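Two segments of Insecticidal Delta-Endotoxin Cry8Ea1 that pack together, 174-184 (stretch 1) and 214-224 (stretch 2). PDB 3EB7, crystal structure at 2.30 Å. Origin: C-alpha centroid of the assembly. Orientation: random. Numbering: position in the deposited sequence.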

# COMPACT_ATOMS: atom_id res chain seq x y z
N LEU A 174 -5.57 9.48 18.84
CA LEU A 174 -4.33 9.73 18.11
C LEU A 174 -4.30 8.96 16.79
O LEU A 174 -3.78 9.49 15.79
CB LEU A 174 -3.10 9.45 18.98
CG LEU A 174 -2.75 10.46 20.10
CD1 LEU A 174 -1.50 9.98 20.89
CD2 LEU A 174 -2.55 11.95 19.63
N ILE A 175 -4.86 7.76 16.77
CA ILE A 175 -5.08 7.07 15.50
C ILE A 175 -5.78 7.99 14.52
O ILE A 175 -5.32 8.18 13.39
CB ILE A 175 -5.89 5.76 15.63
CG1 ILE A 175 -5.11 4.71 16.42
CG2 ILE A 175 -6.28 5.20 14.22
CD1 ILE A 175 -5.98 3.54 16.89
N ALA A 176 -6.90 8.57 14.96
CA ALA A 176 -7.67 9.54 14.15
C ALA A 176 -6.84 10.72 13.72
O ALA A 176 -6.75 11.02 12.53
CB ALA A 176 -8.93 10.02 14.90
N GLN A 177 -6.22 11.39 14.67
CA GLN A 177 -5.45 12.61 14.38
C GLN A 177 -4.25 12.36 13.44
O GLN A 177 -4.07 13.09 12.48
CB GLN A 177 -5.00 13.28 15.68
CG GLN A 177 -3.89 14.32 15.46
CD GLN A 177 -3.37 15.02 16.73
OE1 GLN A 177 -4.14 15.37 17.64
NE2 GLN A 177 -2.05 15.23 16.79
N TYR A 178 -3.44 11.34 13.73
CA TYR A 178 -2.29 10.97 12.89
C TYR A 178 -2.74 10.49 11.51
O TYR A 178 -2.09 10.79 10.53
CB TYR A 178 -1.42 9.88 13.56
CG TYR A 178 -0.73 10.27 14.88
CD1 TYR A 178 -0.28 9.29 15.77
CD2 TYR A 178 -0.54 11.60 15.24
CE1 TYR A 178 0.33 9.62 16.97
CE2 TYR A 178 0.07 11.96 16.45
CZ TYR A 178 0.51 10.97 17.31
OH TYR A 178 1.14 11.33 18.50
N SER A 179 -3.83 9.73 11.42
CA SER A 179 -4.31 9.32 10.11
C SER A 179 -4.69 10.54 9.29
O SER A 179 -4.29 10.68 8.13
CB SER A 179 -5.49 8.34 10.22
OG SER A 179 -5.15 7.18 10.96
N ASP A 180 -5.43 11.46 9.91
CA ASP A 180 -5.96 12.64 9.21
C ASP A 180 -4.85 13.55 8.70
O ASP A 180 -4.86 13.97 7.55
CB ASP A 180 -6.93 13.41 10.12
CG ASP A 180 -8.31 12.73 10.21
OD1 ASP A 180 -8.64 11.86 9.36
OD2 ASP A 180 -9.09 13.11 11.12
N HIS A 181 -3.84 13.78 9.55
CA HIS A 181 -2.69 14.60 9.17
C HIS A 181 -1.96 14.00 7.93
O HIS A 181 -1.69 14.70 6.96
CB HIS A 181 -1.76 14.79 10.39
CG HIS A 181 -0.51 15.55 10.07
ND1 HIS A 181 -0.41 16.92 10.22
CD2 HIS A 181 0.68 15.13 9.58
CE1 HIS A 181 0.80 17.31 9.87
NE2 HIS A 181 1.49 16.24 9.48
N CYS A 182 -1.68 12.71 7.97
CA CYS A 182 -1.09 11.96 6.84
C CYS A 182 -1.85 12.09 5.52
O CYS A 182 -1.28 12.48 4.49
CB CYS A 182 -1.01 10.47 7.19
SG CYS A 182 0.27 10.08 8.42
N VAL A 183 -3.13 11.73 5.53
CA VAL A 183 -3.94 11.78 4.32
C VAL A 183 -3.99 13.21 3.78
O VAL A 183 -3.69 13.45 2.62
CB VAL A 183 -5.36 11.16 4.57
CG1 VAL A 183 -6.29 11.38 3.34
CG2 VAL A 183 -5.22 9.66 4.95
N GLN A 184 -4.29 14.16 4.66
CA GLN A 184 -4.37 15.57 4.28
C GLN A 184 -3.13 16.13 3.59
O GLN A 184 -3.22 16.68 2.49
CB GLN A 184 -4.76 16.47 5.49
CG GLN A 184 -4.67 17.96 5.14
CD GLN A 184 -4.76 18.90 6.35
OE1 GLN A 184 -5.26 18.54 7.42
NE2 GLN A 184 -4.26 20.12 6.16
N SER A 214 5.70 5.25 1.74
CA SER A 214 6.33 5.81 2.96
C SER A 214 5.39 6.41 4.01
O SER A 214 5.83 6.73 5.12
CB SER A 214 7.36 6.90 2.60
OG SER A 214 8.28 6.44 1.61
N VAL A 215 4.14 6.63 3.64
CA VAL A 215 3.25 7.37 4.50
C VAL A 215 1.94 6.62 4.57
O VAL A 215 1.60 6.12 5.61
CB VAL A 215 3.04 8.87 4.05
CG1 VAL A 215 1.94 9.55 4.94
CG2 VAL A 215 4.31 9.66 4.17
N LEU A 216 1.23 6.55 3.46
CA LEU A 216 -0.07 5.88 3.40
C LEU A 216 -0.09 4.44 3.87
O LEU A 216 -0.97 4.06 4.63
CB LEU A 216 -0.70 6.00 2.00
CG LEU A 216 -0.97 7.43 1.51
CD1 LEU A 216 -1.73 7.28 0.26
CD2 LEU A 216 -1.75 8.34 2.57
N ASP A 217 0.86 3.63 3.40
CA ASP A 217 0.89 2.18 3.73
C ASP A 217 1.04 1.93 5.23
O ASP A 217 0.35 1.06 5.78
CB ASP A 217 1.98 1.40 2.95
CG ASP A 217 1.62 1.20 1.43
OD1 ASP A 217 0.44 1.55 1.05
OD2 ASP A 217 2.50 0.71 0.64
N ILE A 218 1.91 2.67 5.92
CA ILE A 218 2.02 2.43 7.38
C ILE A 218 0.80 2.98 8.16
O ILE A 218 0.33 2.39 9.12
CB ILE A 218 3.38 2.93 8.02
CG1 ILE A 218 3.57 2.29 9.40
CG2 ILE A 218 3.43 4.46 8.12
CD1 ILE A 218 3.55 0.77 9.38
N MET A 219 0.28 4.11 7.71
CA MET A 219 -0.88 4.73 8.31
C MET A 219 -2.09 3.78 8.22
O MET A 219 -2.87 3.68 9.16
CB MET A 219 -1.11 6.10 7.64
CG MET A 219 -2.37 6.84 8.07
SD MET A 219 -3.78 6.45 6.99
CE MET A 219 -3.10 6.58 5.36
N THR A 220 -2.22 3.07 7.10
CA THR A 220 -3.32 2.11 6.88
C THR A 220 -3.38 1.07 8.02
O THR A 220 -4.46 0.58 8.37
CB THR A 220 -3.18 1.38 5.48
OG1 THR A 220 -3.12 2.35 4.45
CG2 THR A 220 -4.37 0.48 5.19
N LEU A 221 -2.23 0.77 8.62
CA LEU A 221 -2.16 -0.28 9.64
C LEU A 221 -2.51 0.23 11.06
O LEU A 221 -2.74 -0.57 11.98
CB LEU A 221 -0.79 -0.97 9.61
CG LEU A 221 -0.31 -1.51 8.25
CD1 LEU A 221 1.10 -2.02 8.36
CD2 LEU A 221 -1.21 -2.66 7.79
N PHE A 222 -2.55 1.57 11.21
CA PHE A 222 -2.78 2.21 12.53
C PHE A 222 -3.98 1.65 13.32
O PHE A 222 -3.88 1.49 14.54
CB PHE A 222 -2.90 3.74 12.42
CG PHE A 222 -1.59 4.45 12.12
CD1 PHE A 222 -1.60 5.82 11.82
CD2 PHE A 222 -0.36 3.76 12.14
CE1 PHE A 222 -0.44 6.49 11.54
CE2 PHE A 222 0.83 4.45 11.88
CZ PHE A 222 0.79 5.81 11.56
N PRO A 223 -5.13 1.40 12.64
CA PRO A 223 -6.30 0.87 13.39
C PRO A 223 -6.08 -0.49 14.03
O PRO A 223 -6.74 -0.83 15.03
CB PRO A 223 -7.40 0.76 12.31
CG PRO A 223 -6.95 1.72 11.21
CD PRO A 223 -5.46 1.63 11.21
N MET A 224 -5.19 -1.29 13.46
CA MET A 224 -4.96 -2.63 13.99
C MET A 224 -4.03 -2.61 15.21
O MET A 224 -3.72 -3.68 15.77
CB MET A 224 -4.47 -3.59 12.92
CG MET A 224 -5.55 -4.10 11.94
SD MET A 224 -6.17 -2.78 10.86
CE MET A 224 -4.98 -2.82 9.51
O HOH W 1 -5.59 4.68 9.62

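Two segments of Cry8Ea1 pack as nearly antiparallel helices, their axes inclined at 155° and 9.7 Å apart at closest approach, burying 410 Å² in total. No direct hydrogen bond crosses the contact; it is held by apolar packing and one bridging water.

Phe222, in the 3-10 segment that follows the second helix, covers the most surface. Its CA-to-CB bond points toward the first helix, and with chi1 at -72° (m) the ring reaches Tyr178 and Ser179, while Ile175 packs against Phe222 CB and the backbone. Ile175 CG2 lies 4.1 Å from Phe222 CB, while Ile175 CD1 lies 3.8 Å from Phe222 O. The CA-to-CB bond of Ile175 points sideways, but the end of its side chain comes nearer to the second stretch. One turn on, Tyr178 CB approaches Phe222 CE1 obliquely at 4.1 Å; the rest of the tyrosine leads away, and its hydroxyl is hydrogen-bonded elsewhere in the structure. Ser179 OG sits at the ring edge, 3.9 Å from Phe222 CD1.

Cys182, whose CA-to-CB bond points toward the second stretch, is the next center. Its CB packs against two residues one turn apart, at 3.8 Å from Val215 CG1 and 4.0 Å from Met219 CG. The CA-to-CB bond of Met219 points toward the first helix, and its side chain spans several neighbors: its CG lies 3.8 Å from Ser179 CA, where the two backbones come close (CA to CA 6.0 Å), and its CE lies 3.8 Å from Val183 CG2. Val183 CG2 is also 4.4 Å from Leu216 CD2, extending the apolar patch.

The polar group of Ser179 is accommodated within this packing. Its OG donates to Ile175 O at 2.6 Å, a bond back to its own helix, and accepts from water 1 at 2.9 Å. The same water donates to Met219 O, with its oxygen 2.9 Å from that carbonyl atom, and so links the stretches.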